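Local structure of protein argonaute (Aquifex aeolicus, 1YVU) at residues E527-S535 with P695-W705; K619-T629 with I641-V652. The protein uses short single-stranded DNA guides to bind complementary target strands and cleaves the target RNA in a divalent-metal-dependent reaction. All blocks are in the same frame, centred on the assembly; numbering follows the deposited sequence.

In the fold
The N-terminal, PAZ and Mid domains have all gone by before the chain reaches either contact, and both contacts lie in the PIWI domain. Contact 1 opens at strand 528-536, and it closes only when the chain returns as strand 697-700 near its C terminus, about 160 residues later. Inside that long loop, after strand 592-599, contact 2 closes a much shorter one by pairing strand 624-627 with 641-645 across a connection of thirteen residues. The contacts are therefore nested and do not touch; the centres of contact 1 and contact 2 are about 27 Å apart. They add to the two ends of the RNase H strand arrangement: 697-700 lies beside 528-536, and 641-645 beside 592-599.

Contact 1 of 2, residues E527-S535 with P695-W705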
loop_
_atom_site.group_PDB
_atom_site.type_symbol
_atom_site.label_atom_id
_atom_site.label_comp_id
_atom_site.label_asym_id
_atom_site.label_seq_id
_atom_site.Cartn_x
_atom_site.Cartn_y
_atom_site.Cartn_z
ATOM N N GLU A 527 -23.991 -5.248 4.652
ATOM C CA GLU A 527 -24.477 -4.020 4.020
ATOM C C GLU A 527 -23.999 -2.717 4.655
ATOM O O GLU A 527 -23.681 -2.681 5.846
ATOM C CB GLU A 527 -25.989 -4.054 3.799
ATOM C CG GLU A 527 -26.860 -3.841 5.002
ATOM C CD GLU A 527 -28.234 -4.438 4.822
ATOM O OE1 GLU A 527 -28.917 -4.088 3.833
ATOM O OE2 GLU A 527 -28.627 -5.275 5.665
ATOM N N LEU A 528 -23.897 -1.662 3.839
ATOM C CA LEU A 528 -23.401 -0.372 4.306
ATOM C C LEU A 528 -24.376 0.402 5.181
ATOM O O LEU A 528 -25.436 0.863 4.731
ATOM C CB LEU A 528 -22.923 0.504 3.128
ATOM C CG LEU A 528 -22.175 1.804 3.490
ATOM C CD1 LEU A 528 -20.742 1.513 4.029
ATOM C CD2 LEU A 528 -22.134 2.739 2.309
ATOM N N VAL A 529 -23.991 0.547 6.439
ATOM C CA VAL A 529 -24.797 1.286 7.362
ATOM C C VAL A 529 -24.542 2.778 7.090
ATOM O O VAL A 529 -25.478 3.464 6.701
ATOM C CB VAL A 529 -24.513 0.898 8.817
ATOM C CG1 VAL A 529 -25.410 1.703 9.763
ATOM C CG2 VAL A 529 -24.761 -0.585 9.010
ATOM N N ARG A 530 -23.307 3.265 7.262
ATOM C CA ARG A 530 -22.975 4.672 6.993
ATOM C C ARG A 530 -21.508 4.827 6.773
ATOM O O ARG A 530 -20.739 4.029 7.287
ATOM C CB ARG A 530 -23.237 5.607 8.187
ATOM C CG ARG A 530 -24.645 6.000 8.557
ATOM C CD ARG A 530 -25.482 6.671 7.500
ATOM N NE ARG A 530 -26.880 6.351 7.780
ATOM C CZ ARG A 530 -27.854 7.243 7.933
ATOM N NH1 ARG A 530 -27.610 8.551 7.809
ATOM N NH2 ARG A 530 -29.066 6.829 8.296
ATOM N N TYR A 531 -21.120 5.873 6.040
ATOM C CA TYR A 531 -19.707 6.222 5.854
ATOM C C TYR A 531 -19.536 7.603 6.452
ATOM O O TYR A 531 -20.515 8.346 6.598
ATOM C CB TYR A 531 -19.207 6.210 4.385
ATOM C CG TYR A 531 -19.823 7.175 3.365
ATOM C CD1 TYR A 531 -19.535 8.570 3.363
ATOM C CD2 TYR A 531 -20.669 6.686 2.357
ATOM C CE1 TYR A 531 -20.089 9.452 2.373
ATOM C CE2 TYR A 531 -21.220 7.553 1.364
ATOM C CZ TYR A 531 -20.931 8.927 1.375
ATOM O OH TYR A 531 -21.469 9.719 0.383
ATOM N N TYR A 532 -18.296 7.969 6.737
ATOM C CA TYR A 532 -18.022 9.291 7.275
ATOM C C TYR A 532 -16.671 9.774 6.779
ATOM O O TYR A 532 -15.610 9.204 7.071
ATOM C CB TYR A 532 -18.131 9.322 8.804
ATOM C CG TYR A 532 -18.194 10.709 9.412
ATOM C CD1 TYR A 532 -19.261 11.610 9.121
ATOM C CD2 TYR A 532 -17.184 11.136 10.296
ATOM C CE1 TYR A 532 -19.304 12.921 9.710
ATOM C CE2 TYR A 532 -17.219 12.432 10.883
ATOM C CZ TYR A 532 -18.268 13.316 10.588
ATOM O OH TYR A 532 -18.223 14.580 11.151
ATOM N N LEU A 533 -16.747 10.835 5.997
ATOM C CA LEU A 533 -15.583 11.437 5.402
ATOM C C LEU A 533 -15.424 12.849 5.946
ATOM O O LEU A 533 -16.306 13.676 5.748
ATOM C CB LEU A 533 -15.789 11.425 3.896
ATOM C CG LEU A 533 -14.742 11.918 2.910
ATOM C CD1 LEU A 533 -13.386 11.309 3.186
ATOM C CD2 LEU A 533 -15.207 11.565 1.498
ATOM N N THR A 534 -14.334 13.101 6.676
ATOM C CA THR A 534 -14.086 14.416 7.250
ATOM C C THR A 534 -12.649 14.799 7.058
ATOM O O THR A 534 -11.753 13.956 7.169
ATOM C CB THR A 534 -14.254 14.437 8.782
ATOM O OG1 THR A 534 -15.312 13.573 9.166
ATOM C CG2 THR A 534 -14.569 15.841 9.311
ATOM N N SER A 535 -12.448 16.096 6.819
ATOM C CA SER A 535 -11.118 16.686 6.712
ATOM C C SER A 535 -10.946 17.282 8.106
ATOM O O SER A 535 -11.903 17.787 8.692
ATOM C CB SER A 535 -11.088 17.791 5.666
ATOM O OG SER A 535 -9.777 18.011 5.157
ATOM N N PRO A 695 -12.568 21.899 3.047
ATOM C CA PRO A 695 -12.660 20.752 3.944
ATOM C C PRO A 695 -14.015 20.098 3.803
ATOM O O PRO A 695 -14.983 20.743 3.405
ATOM C CB PRO A 695 -12.543 21.397 5.324
ATOM C CG PRO A 695 -11.882 22.671 5.066
ATOM C CD PRO A 695 -12.562 23.131 3.829
ATOM N N ILE A 696 -14.065 18.805 4.105
ATOM C CA ILE A 696 -15.309 18.049 4.048
ATOM C C ILE A 696 -15.686 17.600 5.434
ATOM O O ILE A 696 -14.874 17.579 6.364
ATOM C CB ILE A 696 -15.261 16.748 3.158
ATOM C CG1 ILE A 696 -13.939 16.597 2.396
ATOM C CG2 ILE A 696 -16.443 16.728 2.222
ATOM C CD1 ILE A 696 -12.938 15.765 3.096
ATOM N N LYS A 697 -16.959 17.257 5.529
ATOM C CA LYS A 697 -17.618 16.730 6.704
ATOM C C LYS A 697 -18.863 16.190 6.003
ATOM O O LYS A 697 -19.765 16.965 5.676
ATOM C CB LYS A 697 -17.975 17.824 7.724
ATOM C CG LYS A 697 -18.548 17.267 9.036
ATOM C CD LYS A 697 -19.591 18.215 9.646
ATOM C CE LYS A 697 -20.474 17.543 10.704
ATOM N NZ LYS A 697 -21.494 16.596 10.152
ATOM N N LYS A 698 -18.801 14.914 5.606
ATOM C CA LYS A 698 -19.913 14.244 4.943
ATOM C C LYS A 698 -20.146 12.855 5.483
ATOM O O LYS A 698 -19.226 12.120 5.827
ATOM C CB LYS A 698 -19.740 14.151 3.422
ATOM C CG LYS A 698 -21.085 14.125 2.674
ATOM C CD LYS A 698 -20.983 13.499 1.284
ATOM C CE LYS A 698 -22.156 13.919 0.367
ATOM N NZ LYS A 698 -21.968 13.556 -1.090
ATOM N N GLU A 699 -21.413 12.492 5.447
ATOM C CA GLU A 699 -21.907 11.223 5.901
ATOM C C GLU A 699 -22.853 10.730 4.799
ATOM O O GLU A 699 -23.532 11.522 4.146
ATOM C CB GLU A 699 -22.672 11.462 7.211
ATOM C CG GLU A 699 -23.038 10.212 7.982
ATOM C CD GLU A 699 -24.105 10.456 9.015
ATOM O OE1 GLU A 699 -23.920 11.320 9.894
ATOM O OE2 GLU A 699 -25.131 9.756 8.951
ATOM N N GLY A 700 -22.879 9.429 4.572
ATOM C CA GLY A 700 -23.759 8.889 3.554
ATOM C C GLY A 700 -24.013 7.437 3.822
ATOM O O GLY A 700 -23.574 6.911 4.827
ATOM N N ASP A 701 -24.642 6.781 2.863
ATOM C CA ASP A 701 -25.024 5.383 2.961
ATOM C C ASP A 701 -24.982 4.743 1.577
ATOM O O ASP A 701 -25.536 3.668 1.349
ATOM C CB ASP A 701 -26.447 5.315 3.530
ATOM C CG ASP A 701 -27.445 6.193 2.766
ATOM O OD1 ASP A 701 -27.021 7.066 1.980
ATOM O OD2 ASP A 701 -28.663 6.012 2.959
ATOM N N ILE A 702 -24.278 5.415 0.670
ATOM C CA ILE A 702 -24.119 5.029 -0.736
ATOM C C ILE A 702 -22.678 4.610 -0.982
ATOM O O ILE A 702 -21.750 5.233 -0.455
ATOM C CB ILE A 702 -24.452 6.270 -1.657
ATOM C CG1 ILE A 702 -25.907 6.687 -1.507
ATOM C CG2 ILE A 702 -24.243 5.986 -3.099
ATOM C CD1 ILE A 702 -26.064 8.197 -1.490
HETATM N N MSE A 703 -22.487 3.548 -1.760
HETATM C CA MSE A 703 -21.128 3.140 -2.089
HETATM C C MSE A 703 -20.785 3.811 -3.436
HETATM O O MSE A 703 -20.653 3.134 -4.472
HETATM C CB MSE A 703 -21.012 1.614 -2.132
HETATM C CG MSE A 703 -21.250 0.925 -0.790
HETATM SE SE MSE A 703 -20.903 -1.027 -0.695
HETATM C CE MSE A 703 -18.951 -1.041 -0.820
ATOM N N TYR A 704 -20.574 5.134 -3.399
ATOM C CA TYR A 704 -20.322 5.923 -4.622
ATOM C C TYR A 704 -18.999 5.725 -5.395
ATOM O O TYR A 704 -18.861 6.181 -6.558
ATOM C CB TYR A 704 -20.567 7.427 -4.362
ATOM C CG TYR A 704 -19.530 8.087 -3.500
ATOM C CD1 TYR A 704 -18.366 8.640 -4.071
ATOM C CD2 TYR A 704 -19.668 8.112 -2.098
ATOM C CE1 TYR A 704 -17.366 9.192 -3.287
ATOM C CE2 TYR A 704 -18.656 8.677 -1.286
ATOM C CZ TYR A 704 -17.509 9.210 -1.900
ATOM O OH TYR A 704 -16.520 9.777 -1.144
ATOM N N TRP A 705 -18.042 5.066 -4.747
ATOM C CA TRP A 705 -16.720 4.840 -5.323
ATOM C C TRP A 705 -16.594 3.675 -6.316
ATOM O O TRP A 705 -15.744 3.685 -7.216
ATOM C CB TRP A 705 -15.722 4.696 -4.177
ATOM C CG TRP A 705 -16.167 3.772 -3.045
ATOM C CD1 TRP A 705 -15.945 2.426 -2.958
ATOM C CD2 TRP A 705 -16.938 4.119 -1.888
ATOM N NE1 TRP A 705 -16.528 1.914 -1.830
ATOM C CE2 TRP A 705 -17.148 2.925 -1.147
ATOM C CE3 TRP A 705 -17.483 5.325 -1.398
ATOM C CZ2 TRP A 705 -17.881 2.883 0.065
ATOM C CZ3 TRP A 705 -18.235 5.294 -0.164
ATOM C CH2 TRP A 705 -18.426 4.066 0.540
#
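Tyr531 to Ser535 pair antiparallel with Ile696 to Gly700, which sets the C-terminal strand of the PIWI domain along strand 528-535 at one border of its RNase H fold. Five backbone hydrogen bonds join them, among them the reciprocal pair between Leu533 and Lys698, each N to O at 2.8 Å, and the bond from Ser535 N to Ile696 O.

The face carrying Tyr531 and Leu533 is largely aromatic and aliphatic, with Lys698 extended along its margin. With chi1 at 62°, CG of Tyr531 sits between its backbone N and carbonyl carbon, and the ring is laid across the neighbouring strand. Gly700 CA packs over one ring face in a CH-pi contact, 3.7 Å from the ring centroid, and having no side chain it leaves that place to the ring. The opposite face receives the edges of Tyr704 and Trp705 in offset edge-to-face pairs, with ring planes at 62° and 70°. Farther along, Leu533 CD2 lies 3.4 Å from Tyr704 OH, while Leu528 puts CD2 against CG of the selenomethionine Met703 at 3.7 Å. Ile685 and Met689 of helix 682-690 cover this side.

Tyr532, Thr534, Lys697 and Glu699 point to the other face, toward helix 542-557. There Tyr532 OH rests on Lys697 CG, and Glu699 CB comes in at the edge of the Tyr532 ring, 3.9 Å from CD1. Near the end of the pairing, Arg530 NH1 makes a salt bridge with Glu699 OE2 at 3.0 Å, but its hydrogen bond is bent and weak.

Backbone bonds thus set the register, and the buried aromatic cluster of Tyr531, Tyr704 and Trp705 folds the last residues back under the strand; the peripheral ion pair is likely to add less.

Contact 2 of 2, residues K619-T629 with I641-V652; sequences KLSEDSVILAT and IKVRKVYGELPV
Val625 and Val652 meet in the apolar centre, where Val625 CG2 lies 3.8 Å from Val652 CB and the two side chains pass alongside, running opposite ways. On the same face, Leu627 CD2 reaches Val643 CG2 at 4.4 Å, a looser touch. At the far end Thr629 lies roughly perpendicular to Ile641 and sets its CG2 methyl 3.9 Å from Ile641 CD1; its hydroxyl is bound to Lys674 O. Cys656 and Ile659 of helix 652-661 cover this face.

Behind these side chains the strands run antiparallel. Val625 and Val643 exchange both backbone hydrogen bonds, as do Leu627 and Ile641, and the bond from Leu627 N to Ile641 O is nearly straight, at 176°. One more bond, from Lys645 N to Asp623 O, carries the pairing to the polar edge.

There the side chains of Asp623 and Lys645 lie side by side. A bend at chi3 (95°) turns the lysine's end so that NZ forms a salt bridge with Asp623 OD2 at 3.0 Å and also donates to Leu650 O at 3.0 Å. Asp623 OD1 has a weaker partner in Lys619 NZ at 3.4 Å, so the carboxylate sits between two lysines. A methionine in place of Lys645 would probably leave Asp623 OD2 without its charged mate and the Leu650 carbonyl without this donor, so the turn would rely more on Glu594, which binds Glu649 N and Leu650 N.

The two strands make a long-looped beta hairpin that lies within the PIWI box and packs on helix 652-661, which begins just after it.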
loop_
_atom_site.group_PDB
_atom_site.type_symbol
_atom_site.label_atom_id
_atom_site.label_comp_id
_atom_site.label_asym_id
_atom_site.label_seq_id
_atom_site.Cartn_x
_atom_site.Cartn_y
_atom_site.Cartn_z
ATOM N N LYS A 619 0.308 -18.883 8.434
ATOM C CA LYS A 619 0.122 -18.180 9.701
ATOM C C LYS A 619 1.446 -17.866 10.420
ATOM O O LYS A 619 2.371 -18.685 10.447
ATOM C CB LYS A 619 -0.859 -18.958 10.591
ATOM C CG LYS A 619 -1.402 -18.195 11.800
ATOM C CD LYS A 619 -2.456 -19.018 12.552
ATOM C CE LYS A 619 -2.921 -18.272 13.788
ATOM N NZ LYS A 619 -2.774 -18.993 15.119
ATOM N N LEU A 620 1.542 -16.625 10.908
ATOM C CA LEU A 620 2.705 -16.124 11.640
ATOM C C LEU A 620 2.474 -16.066 13.164
ATOM O O LEU A 620 1.446 -16.549 13.666
ATOM C CB LEU A 620 3.138 -14.769 11.085
ATOM C CG LEU A 620 3.514 -14.837 9.608
ATOM C CD1 LEU A 620 3.589 -13.458 8.994
ATOM C CD2 LEU A 620 4.829 -15.597 9.464
ATOM N N SER A 621 3.432 -15.476 13.883
ATOM C CA SER A 621 3.416 -15.404 15.344
ATOM C C SER A 621 2.310 -14.653 16.064
ATOM O O SER A 621 1.356 -15.279 16.541
ATOM C CB SER A 621 4.782 -14.952 15.874
ATOM O OG SER A 621 5.216 -13.746 15.261
ATOM N N GLU A 622 2.446 -13.328 16.143
ATOM C CA GLU A 622 1.504 -12.439 16.837
ATOM C C GLU A 622 0.166 -12.268 16.084
ATOM O O GLU A 622 -0.275 -11.142 15.786
ATOM C CB GLU A 622 2.189 -11.078 17.076
ATOM C CG GLU A 622 3.565 -11.129 17.779
ATOM C CD GLU A 622 4.463 -9.942 17.421
ATOM O OE1 GLU A 622 3.954 -8.912 16.901
ATOM O OE2 GLU A 622 5.692 -10.053 17.655
ATOM N N ASP A 623 -0.474 -13.411 15.816
ATOM C CA ASP A 623 -1.741 -13.536 15.089
ATOM C C ASP A 623 -1.825 -12.730 13.798
ATOM O O ASP A 623 -2.710 -11.897 13.600
ATOM C CB ASP A 623 -2.956 -13.323 16.001
ATOM C CG ASP A 623 -3.623 -14.646 16.413
ATOM O OD1 ASP A 623 -3.120 -15.725 16.010
ATOM O OD2 ASP A 623 -4.657 -14.625 17.116
ATOM N N SER A 624 -0.771 -12.877 13.005
ATOM C CA SER A 624 -0.679 -12.259 11.705
ATOM C C SER A 624 -0.767 -13.430 10.721
ATOM O O SER A 624 -0.354 -14.551 11.053
ATOM C CB SER A 624 0.585 -11.399 11.552
ATOM O OG SER A 624 1.735 -11.985 12.135
ATOM N N VAL A 625 -1.474 -13.206 9.604
ATOM C CA VAL A 625 -1.726 -14.214 8.561
ATOM C C VAL A 625 -1.517 -13.607 7.185
ATOM O O VAL A 625 -2.057 -12.533 6.885
ATOM C CB VAL A 625 -3.236 -14.686 8.587
ATOM C CG1 VAL A 625 -3.585 -15.578 7.396
ATOM C CG2 VAL A 625 -3.563 -15.394 9.864
ATOM N N ILE A 626 -0.813 -14.349 6.328
ATOM C CA ILE A 626 -0.591 -13.934 4.941
ATOM C C ILE A 626 -1.761 -14.640 4.271
ATOM O O ILE A 626 -1.891 -15.855 4.344
ATOM C CB ILE A 626 0.748 -14.404 4.440
ATOM C CG1 ILE A 626 1.824 -13.699 5.258
ATOM C CG2 ILE A 626 0.924 -14.063 2.967
ATOM C CD1 ILE A 626 3.048 -14.572 5.512
ATOM N N LEU A 627 -2.628 -13.846 3.662
ATOM C CA LEU A 627 -3.857 -14.351 3.097
ATOM C C LEU A 627 -4.116 -14.040 1.635
ATOM O O LEU A 627 -3.961 -12.893 1.196
ATOM C CB LEU A 627 -5.011 -13.773 3.937
ATOM C CG LEU A 627 -6.434 -14.238 3.692
ATOM C CD1 LEU A 627 -6.486 -15.722 4.017
ATOM C CD2 LEU A 627 -7.461 -13.424 4.516
ATOM N N ALA A 628 -4.649 -15.030 0.925
ATOM C CA ALA A 628 -5.013 -14.848 -0.464
ATOM C C ALA A 628 -6.502 -14.453 -0.475
ATOM O O ALA A 628 -7.377 -15.290 -0.171
ATOM C CB ALA A 628 -4.801 -16.103 -1.193
ATOM N N THR A 629 -6.764 -13.188 -0.822
ATOM C CA THR A 629 -8.116 -12.632 -0.866
ATOM C C THR A 629 -8.897 -12.750 -2.152
ATOM O O THR A 629 -10.091 -12.411 -2.183
ATOM C CB THR A 629 -8.087 -11.173 -0.566
ATOM O OG1 THR A 629 -6.949 -10.570 -1.216
ATOM C CG2 THR A 629 -8.049 -10.956 0.918
ATOM N N ILE A 641 -2.618 -10.291 1.015
ATOM C CA ILE A 641 -2.597 -9.279 2.077
ATOM C C ILE A 641 -2.120 -9.884 3.410
ATOM O O ILE A 641 -2.101 -11.110 3.587
ATOM C CB ILE A 641 -3.969 -8.548 2.246
ATOM C CG1 ILE A 641 -4.983 -9.442 2.965
ATOM C CG2 ILE A 641 -4.485 -8.065 0.875
ATOM C CD1 ILE A 641 -6.171 -8.711 3.503
ATOM N N LYS A 642 -1.654 -9.028 4.313
ATOM C CA LYS A 642 -1.212 -9.486 5.621
ATOM C C LYS A 642 -2.152 -8.830 6.590
ATOM O O LYS A 642 -2.280 -7.605 6.620
ATOM C CB LYS A 642 0.246 -9.116 5.904
ATOM C CG LYS A 642 0.706 -9.342 7.338
ATOM C CD LYS A 642 2.184 -9.044 7.517
ATOM C CE LYS A 642 2.439 -8.457 8.897
ATOM N NZ LYS A 642 3.880 -8.531 9.292
ATOM N N VAL A 643 -2.897 -9.684 7.290
ATOM C CA VAL A 643 -3.893 -9.289 8.302
ATOM C C VAL A 643 -3.229 -9.493 9.652
ATOM O O VAL A 643 -2.665 -10.548 9.890
ATOM C CB VAL A 643 -5.147 -10.208 8.254
ATOM C CG1 VAL A 643 -6.125 -9.840 9.364
ATOM C CG2 VAL A 643 -5.811 -10.151 6.891
ATOM N N ARG A 644 -3.292 -8.482 10.513
ATOM C CA ARG A 644 -2.703 -8.575 11.833
ATOM C C ARG A 644 -3.745 -8.278 12.902
ATOM O O ARG A 644 -4.505 -7.323 12.775
ATOM C CB ARG A 644 -1.510 -7.621 11.957
ATOM C CG ARG A 644 -0.726 -7.768 13.277
ATOM C CD ARG A 644 0.331 -6.699 13.457
ATOM N NE ARG A 644 0.663 -6.525 14.871
ATOM C CZ ARG A 644 1.379 -5.520 15.374
ATOM N NH1 ARG A 644 1.871 -4.558 14.585
ATOM N NH2 ARG A 644 1.581 -5.467 16.683
ATOM N N LYS A 645 -3.838 -9.148 13.906
ATOM C CA LYS A 645 -4.779 -8.934 15.000
ATOM C C LYS A 645 -3.951 -8.213 16.017
ATOM O O LYS A 645 -3.096 -8.807 16.687
ATOM C CB LYS A 645 -5.304 -10.240 15.586
ATOM C CG LYS A 645 -6.304 -10.042 16.734
ATOM C CD LYS A 645 -6.833 -11.370 17.255
ATOM C CE LYS A 645 -6.100 -11.915 18.445
ATOM N NZ LYS A 645 -6.702 -13.227 18.873
ATOM N N VAL A 646 -4.170 -6.908 16.079
ATOM C CA VAL A 646 -3.430 -6.060 16.985
ATOM C C VAL A 646 -4.023 -6.247 18.353
ATOM O O VAL A 646 -3.323 -6.643 19.274
ATOM C CB VAL A 646 -3.474 -4.592 16.515
ATOM C CG1 VAL A 646 -2.647 -3.671 17.449
ATOM C CG2 VAL A 646 -2.926 -4.509 15.127
ATOM N N TYR A 647 -5.341 -6.097 18.412
ATOM C CA TYR A 647 -6.130 -6.235 19.626
ATOM C C TYR A 647 -7.330 -7.066 19.199
ATOM O O TYR A 647 -7.845 -6.876 18.092
ATOM C CB TYR A 647 -6.554 -4.847 20.123
ATOM C CG TYR A 647 -7.182 -4.768 21.501
ATOM C CD1 TYR A 647 -6.382 -4.813 22.673
ATOM C CD2 TYR A 647 -8.578 -4.601 21.645
ATOM C CE1 TYR A 647 -6.974 -4.687 23.974
ATOM C CE2 TYR A 647 -9.182 -4.483 22.931
ATOM C CZ TYR A 647 -8.377 -4.526 24.090
ATOM O OH TYR A 647 -8.983 -4.430 25.326
ATOM N N GLY A 648 -7.723 -8.026 20.037
ATOM C CA GLY A 648 -8.848 -8.885 19.703
ATOM C C GLY A 648 -9.064 -10.117 20.557
ATOM O O GLY A 648 -8.128 -10.768 21.010
ATOM N N GLU A 649 -10.336 -10.468 20.696
ATOM C CA GLU A 649 -10.820 -11.594 21.495
ATOM C C GLU A 649 -11.037 -12.812 20.596
ATOM O O GLU A 649 -10.916 -13.955 21.059
ATOM C CB GLU A 649 -12.129 -11.122 22.134
ATOM C CG GLU A 649 -12.988 -12.050 22.931
ATOM C CD GLU A 649 -14.362 -11.421 23.121
ATOM O OE1 GLU A 649 -15.339 -11.981 22.591
ATOM O OE2 GLU A 649 -14.465 -10.347 23.762
ATOM N N LEU A 650 -11.344 -12.544 19.316
ATOM C CA LEU A 650 -11.604 -13.574 18.291
ATOM C C LEU A 650 -10.333 -14.071 17.598
ATOM O O LEU A 650 -9.362 -13.341 17.496
ATOM C CB LEU A 650 -12.576 -13.037 17.219
ATOM C CG LEU A 650 -13.993 -12.566 17.588
ATOM C CD1 LEU A 650 -14.695 -12.035 16.356
ATOM C CD2 LEU A 650 -14.829 -13.664 18.228
ATOM N N PRO A 651 -10.308 -15.336 17.150
ATOM C CA PRO A 651 -9.110 -15.860 16.468
ATOM C C PRO A 651 -8.937 -15.263 15.066
ATOM O O PRO A 651 -9.941 -14.921 14.441
ATOM C CB PRO A 651 -9.414 -17.358 16.364
ATOM C CG PRO A 651 -10.279 -17.610 17.566
ATOM C CD PRO A 651 -11.214 -16.441 17.517
ATOM N N VAL A 652 -7.696 -15.189 14.558
ATOM C CA VAL A 652 -7.441 -14.641 13.206
ATOM C C VAL A 652 -8.148 -15.361 12.097
ATOM O O VAL A 652 -8.616 -14.731 11.172
ATOM C CB VAL A 652 -5.980 -14.624 12.760
ATOM C CG1 VAL A 652 -5.427 -13.240 12.793
ATOM C CG2 VAL A 652 -5.185 -15.593 13.516
#